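PDB 1GL6: atpase from Escherichia coli, which probably uses nucleotide hydrolysis to couple the DNA substrate to a type IV secretion system during bacterial conjugation, as a ring-helicase-like hexamer. Local coordinates for residues V39-V44 with S66-E71. Numbering follows the deposited sequence.
Sequences VTVAGV and SVLLRE. With GNP (phosphoaminophosphonic acid-guanylate ester), chain I.
Glu71 OE1 accepts two hydrogen bonds from segment 39-44, the first strand and turn of a β-hairpin: Thr40 OG1 reaches it on the anti side at 2.8 Å, and Gly43 N on the syn side, also at 2.8 Å, with a bent N-H...O angle of 143°. Both donors stand somewhat out of the carboxylate plane. Glu71 reaches the turn because CG lies anti to its backbone N (chi1 155°) and the chain stays extended beyond, crossing the Thr40 side chain at about a right angle. The two bonds tie the strand and the turn to one carboxylate oxygen, which should limit rotation of the acid. The turn from Val41 to Val44 is type I', closed by Val44 N to Val41 O at 3.1 Å. One helical turn earlier, Leu68 CD2 lies loosely against Val41 CG1 at 4.4 Å, and both side chains also pack on Val340 of strand 338-341. At the other end of the segment, Ser66 N and Val67 N donate to the GNP phosphates, Val67 N to O1A at 3.2 Å. The hairpin thus packs beside helix 65-78, which follows the phosphate-binding loop; strand 55-58, that loop and this helix form the Walker A nucleotide site of the P-loop NTPase fold.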
loop_
_atom_site.group_PDB
_atom_site.type_symbol
_atom_site.label_atom_id
_atom_site.label_comp_id
_atom_site.label_asym_id
_atom_site.label_seq_id
_atom_site.Cartn_x
_atom_site.Cartn_y
_atom_site.Cartn_z
ATOM N N VAL B 39 4.735 -44.490 3.263
ATOM C CA VAL B 39 5.287 -43.942 2.032
ATOM C C VAL B 39 6.553 -43.228 2.497
ATOM O O VAL B 39 6.687 -42.944 3.693
ATOM C CB VAL B 39 4.334 -42.922 1.386
ATOM C CG1 VAL B 39 3.098 -43.616 0.879
ATOM C CG2 VAL B 39 3.962 -41.864 2.389
ATOM N N THR B 40 7.486 -42.950 1.590
ATOM C CA THR B 40 8.703 -42.261 2.004
ATOM C C THR B 40 8.931 -40.917 1.334
ATOM O O THR B 40 8.607 -40.723 0.161
ATOM C CB THR B 40 9.942 -43.095 1.765
ATOM O OG1 THR B 40 10.005 -43.450 0.380
ATOM C CG2 THR B 40 9.917 -44.329 2.640
ATOM N N VAL B 41 9.516 -40.007 2.111
ATOM C CA VAL B 41 9.842 -38.648 1.696
ATOM C C VAL B 41 11.358 -38.476 1.787
ATOM O O VAL B 41 11.894 -38.255 2.864
ATOM C CB VAL B 41 9.193 -37.615 2.644
ATOM C CG1 VAL B 41 9.509 -36.223 2.176
ATOM C CG2 VAL B 41 7.693 -37.835 2.730
ATOM N N ALA B 42 12.056 -38.590 0.667
ATOM C CA ALA B 42 13.509 -38.431 0.676
ATOM C C ALA B 42 14.184 -39.516 1.520
ATOM O O ALA B 42 15.227 -39.288 2.139
ATOM C CB ALA B 42 13.877 -37.046 1.200
ATOM N N GLY B 43 13.581 -40.699 1.530
ATOM C CA GLY B 43 14.137 -41.802 2.289
ATOM C C GLY B 43 13.590 -41.908 3.702
ATOM O O GLY B 43 13.806 -42.908 4.379
ATOM N N VAL B 44 12.871 -40.882 4.141
ATOM C CA VAL B 44 12.325 -40.876 5.489
ATOM C C VAL B 44 10.887 -41.346 5.524
ATOM O O VAL B 44 10.016 -40.717 4.932
ATOM C CB VAL B 44 12.395 -39.459 6.093
ATOM C CG1 VAL B 44 12.035 -39.484 7.561
ATOM C CG2 VAL B 44 13.784 -38.900 5.915
ATOM N N SER B 66 11.332 -33.509 -8.440
ATOM C CA SER B 66 10.931 -34.668 -9.232
ATOM C C SER B 66 11.312 -35.968 -8.557
ATOM O O SER B 66 10.459 -36.810 -8.312
ATOM C CB SER B 66 11.592 -34.625 -10.615
ATOM O OG SER B 66 11.176 -33.501 -11.372
ATOM N N VAL B 67 12.600 -36.132 -8.270
ATOM C CA VAL B 67 13.092 -37.336 -7.621
ATOM C C VAL B 67 12.278 -37.650 -6.374
ATOM O O VAL B 67 12.009 -38.814 -6.067
ATOM C CB VAL B 67 14.559 -37.182 -7.216
ATOM C CG1 VAL B 67 15.031 -38.429 -6.490
ATOM C CG2 VAL B 67 15.400 -36.940 -8.447
ATOM N N LEU B 68 11.875 -36.587 -5.682
ATOM C CA LEU B 68 11.107 -36.689 -4.452
ATOM C C LEU B 68 9.659 -37.083 -4.696
ATOM O O LEU B 68 9.161 -38.039 -4.103
ATOM C CB LEU B 68 11.172 -35.360 -3.699
ATOM C CG LEU B 68 10.725 -35.384 -2.233
ATOM C CD1 LEU B 68 11.361 -34.222 -1.515
ATOM C CD2 LEU B 68 9.201 -35.346 -2.112
ATOM N N LEU B 69 8.976 -36.343 -5.562
ATOM C CA LEU B 69 7.579 -36.644 -5.863
ATOM C C LEU B 69 7.443 -38.014 -6.511
ATOM O O LEU B 69 6.460 -38.707 -6.302
ATOM C CB LEU B 69 6.982 -35.570 -6.787
ATOM C CG LEU B 69 6.264 -34.368 -6.139
ATOM C CD1 LEU B 69 7.246 -33.460 -5.406
ATOM C CD2 LEU B 69 5.536 -33.580 -7.213
ATOM N N ARG B 70 8.447 -38.391 -7.293
ATOM C CA ARG B 70 8.452 -39.666 -7.984
ATOM C C ARG B 70 8.551 -40.778 -6.949
ATOM O O ARG B 70 7.840 -41.789 -7.029
ATOM C CB ARG B 70 9.641 -39.717 -8.942
ATOM C CG ARG B 70 9.496 -40.675 -10.108
ATOM C CD ARG B 70 10.693 -40.600 -11.031
ATOM N NE ARG B 70 10.829 -39.283 -11.643
ATOM C CZ ARG B 70 11.960 -38.585 -11.656
ATOM N NH1 ARG B 70 13.052 -39.077 -11.086
ATOM N NH2 ARG B 70 12.009 -37.399 -12.251
ATOM N N GLU B 71 9.429 -40.574 -5.970
ATOM C CA GLU B 71 9.634 -41.544 -4.891
ATOM C C GLU B 71 8.377 -41.677 -4.043
ATOM O O GLU B 71 7.994 -42.765 -3.639
ATOM C CB GLU B 71 10.818 -41.117 -4.008
ATOM C CG GLU B 71 10.758 -41.656 -2.571
ATOM C CD GLU B 71 12.054 -41.491 -1.787
ATOM O OE1 GLU B 71 12.006 -41.687 -0.551
ATOM O OE2 GLU B 71 13.109 -41.187 -2.398
HETATM P PG GNP I . 14.290 -31.139 -14.089
HETATM O O1G GNP I . 13.569 -31.501 -15.347
HETATM O O2G GNP I . 14.915 -29.752 -14.230
HETATM O O3G GNP I . 15.328 -32.126 -13.708
HETATM N N3B GNP I . 12.968 -31.106 -12.953
HETATM P PB GNP I . 13.135 -30.749 -11.307
HETATM O O1B GNP I . 13.394 -29.328 -11.104
HETATM O O2B GNP I . 11.950 -31.325 -10.615
HETATM O O3A GNP I . 14.478 -31.569 -10.900
HETATM P PA GNP I . 14.717 -33.074 -10.625
HETATM O O1A GNP I . 14.009 -33.506 -9.424
HETATM O O2A GNP I . 14.458 -33.802 -11.929
HETATM O "O5'" GNP I . 16.195 -33.120 -10.310
HETATM C "C5'" GNP I . 17.189 -32.741 -11.271
HETATM C "C4'" GNP I . 18.489 -33.361 -10.927
HETATM O "O4'" GNP I . 18.450 -34.659 -10.461
HETATM C "C3'" GNP I . 19.464 -33.359 -12.130
HETATM O "O3'" GNP I . 20.328 -32.205 -12.111
HETATM C "C2'" GNP I . 20.241 -34.685 -11.992
HETATM O "O2'" GNP I . 21.484 -34.557 -11.363
HETATM C "C1'" GNP I . 19.289 -35.524 -11.194
HETATM N N9 GNP I . 18.481 -36.438 -12.061
HETATM C C8 GNP I . 17.027 -36.353 -12.242
HETATM N N7 GNP I . 16.606 -37.289 -13.052
HETATM C C5 GNP I . 17.839 -38.028 -13.433
HETATM C C6 GNP I . 17.995 -39.190 -14.317
HETATM O O6 GNP I . 17.181 -39.790 -14.922
HETATM N N1 GNP I . 19.329 -39.575 -14.395
HETATM C C2 GNP I . 20.279 -38.866 -13.681
HETATM N N2 GNP I . 21.565 -39.442 -13.916
HETATM N N3 GNP I . 20.232 -37.855 -12.890
HETATM C C4 GNP I . 18.922 -37.472 -12.809
#